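Local coordinates for Lmo0547 protein (Listeria monocytogenes, PDB 4R9N), which probably acts as a transcriptional regulator of the SorC family, binding DNA and using a sugar-binding domain to sense a carbohydrate, at residues L114-L119 against H203-S208. Residues are numbered along the deposited sequence; the frame is centred on the assembly and turned at random.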
loop_
_atom_site.group_PDB
_atom_site.type_symbol
_atom_site.label_atom_id
_atom_site.label_comp_id
_atom_site.label_asym_id
_atom_site.label_seq_id
_atom_site.Cartn_x
_atom_site.Cartn_y
_atom_site.Cartn_z
ATOM N N LEU A 114 -8.160 -9.487 -10.376
ATOM C CA LEU A 114 -8.636 -8.287 -11.010
ATOM C C LEU A 114 -8.226 -8.440 -12.467
ATOM O O LEU A 114 -7.123 -8.261 -12.793
ATOM C CB LEU A 114 -8.072 -7.056 -10.286
ATOM C CG LEU A 114 -8.682 -5.726 -10.533
ATOM C CD1 LEU A 114 -10.216 -5.774 -10.672
ATOM C CD2 LEU A 114 -8.287 -4.753 -9.449
ATOM N N TYR A 115 -9.178 -8.852 -13.301
ATOM C CA TYR A 115 -8.953 -9.117 -14.716
ATOM C C TYR A 115 -8.749 -7.796 -15.564
ATOM O O TYR A 115 -9.628 -7.474 -16.419
ATOM C CB TYR A 115 -10.142 -10.007 -15.208
ATOM C CG TYR A 115 -10.176 -11.459 -14.607
ATOM C CD1 TYR A 115 -9.085 -12.308 -14.723
ATOM C CD2 TYR A 115 -11.286 -11.965 -13.964
ATOM C CE1 TYR A 115 -9.089 -13.597 -14.193
ATOM C CE2 TYR A 115 -11.301 -13.270 -13.415
ATOM C CZ TYR A 115 -10.192 -14.078 -13.527
ATOM O OH TYR A 115 -10.147 -15.372 -12.995
ATOM N N ALA A 116 -7.655 -7.024 -15.333
ATOM C CA ALA A 116 -7.496 -5.681 -15.982
ATOM C C ALA A 116 -6.122 -5.100 -15.729
ATOM O O ALA A 116 -5.478 -5.473 -14.733
ATOM C CB ALA A 116 -8.569 -4.724 -15.476
ATOM N N PRO A 117 -5.647 -4.204 -16.607
ATOM C CA PRO A 117 -4.375 -3.489 -16.337
ATOM C C PRO A 117 -4.525 -2.419 -15.235
ATOM O O PRO A 117 -5.630 -1.929 -15.015
ATOM C CB PRO A 117 -4.066 -2.773 -17.670
ATOM C CG PRO A 117 -5.115 -3.143 -18.598
ATOM C CD PRO A 117 -6.283 -3.700 -17.848
ATOM N N ALA A 118 -3.440 -2.029 -14.557
ATOM C CA ALA A 118 -3.542 -0.951 -13.592
ATOM C C ALA A 118 -3.845 0.416 -14.191
ATOM O O ALA A 118 -4.552 1.236 -13.583
ATOM C CB ALA A 118 -2.227 -0.845 -12.815
ATOM N N LEU A 119 -3.196 0.706 -15.329
ATOM C CA LEU A 119 -3.199 2.066 -15.894
ATOM C C LEU A 119 -3.585 1.882 -17.329
ATOM O O LEU A 119 -2.872 1.181 -18.048
ATOM C CB LEU A 119 -1.816 2.754 -15.794
ATOM C CG LEU A 119 -1.675 4.150 -16.469
ATOM C CD1 LEU A 119 -2.690 5.105 -15.917
ATOM C CD2 LEU A 119 -0.287 4.733 -16.288
ATOM N N HIS A 203 -7.120 7.395 -14.785
ATOM C CA HIS A 203 -6.946 6.267 -15.676
ATOM C C HIS A 203 -6.481 4.980 -14.961
ATOM O O HIS A 203 -6.132 3.986 -15.574
ATOM C CB HIS A 203 -6.032 6.673 -16.841
ATOM C CG HIS A 203 -6.696 7.632 -17.802
ATOM N ND1 HIS A 203 -6.905 8.970 -17.502
ATOM C CD2 HIS A 203 -7.250 7.439 -19.010
ATOM C CE1 HIS A 203 -7.549 9.557 -18.506
ATOM N NE2 HIS A 203 -7.729 8.660 -19.451
ATOM N N VAL A 204 -6.512 4.977 -13.628
ATOM C CA VAL A 204 -6.067 3.830 -12.873
ATOM C C VAL A 204 -7.280 2.932 -12.546
ATOM O O VAL A 204 -8.322 3.432 -12.100
ATOM C CB VAL A 204 -5.368 4.309 -11.576
ATOM C CG1 VAL A 204 -5.127 3.134 -10.624
ATOM C CG2 VAL A 204 -4.024 4.944 -11.902
ATOM N N ILE A 205 -7.125 1.625 -12.731
ATOM C CA ILE A 205 -8.149 0.677 -12.328
ATOM C C ILE A 205 -7.729 0.130 -10.975
ATOM O O ILE A 205 -6.869 -0.710 -10.880
ATOM C CB ILE A 205 -8.330 -0.446 -13.372
ATOM C CG1 ILE A 205 -8.722 0.198 -14.742
ATOM C CG2 ILE A 205 -9.418 -1.416 -12.890
ATOM C CD1 ILE A 205 -8.991 -0.747 -15.854
ATOM N N GLY A 206 -8.383 0.608 -9.921
ATOM C CA GLY A 206 -8.141 0.153 -8.578
ATOM C C GLY A 206 -8.826 1.137 -7.631
ATOM O O GLY A 206 -9.402 2.149 -8.053
ATOM N N LEU A 207 -8.705 0.842 -6.348
ATOM C CA LEU A 207 -9.305 1.626 -5.289
ATOM C C LEU A 207 -8.732 3.014 -5.223
ATOM O O LEU A 207 -7.501 3.175 -5.279
ATOM C CB LEU A 207 -8.973 0.900 -3.979
ATOM C CG LEU A 207 -9.757 1.082 -2.720
ATOM C CD1 LEU A 207 -10.866 0.055 -2.705
ATOM C CD2 LEU A 207 -8.873 0.824 -1.510
ATOM N N SER A 208 -9.584 4.030 -5.082
ATOM C CA SER A 208 -9.203 5.424 -4.937
ATOM C C SER A 208 -8.826 5.772 -3.501
ATOM O O SER A 208 -9.088 5.000 -2.549
ATOM C CB SER A 208 -10.368 6.314 -5.379
ATOM O OG SER A 208 -11.364 6.228 -4.354
#
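Leu119 and Val204 meet as an isolated antiparallel non-hydrogen-bonded pair, their CA atoms 4.5 Å apart, where two loops run briefly alongside each other. On one side of the pair Ile205 N donates to Ala118 O over 2.7 Å; on the other, His203 and Val120 are joined by a backbone hydrogen bond. The Ile205 N-H...O angle is 158°, but the donor stands 35° above the carbonyl plane of Ala118. The same oxygen also receives a CA-H...O contact from Val204 CA at 3.1 Å, and a second such contact links Leu119 CA to His203 O at 3.5 Å.

Ile205 makes the main side-chain contact. Its CB lies 3.5 Å from Pro117 O, and CD1 is anti to CA about the CB-CG1 bond (chi2 -178°), which carries it to within 4.0 Å of Ala116 CB. Leu129 of helix 123-131 touches both Ile205 and Pro117. Beyond the hydrogen bond, toward His203, Leu119 has CG anti to its backbone N, and CD1 crosses the base of the His203 side chain, 3.8 Å from His203 CB. That methyl also approaches Val204 CG2, at 4.2 Å. The imidazole turns from Leu119 and is held at both nitrogens, NE2 by Thr123 OG1 and ND1 by Glu199 O.

Backbone bonds from Ala116 to Gly86 and from Ile205 to Gly85 tie both loops to the segment following strand 79-82. The contact thus joins the loop after strand 110-111, at the edge of the parallel sheet, to the linker between helices 199-202 and 209-213, in a Rossmann-like domain.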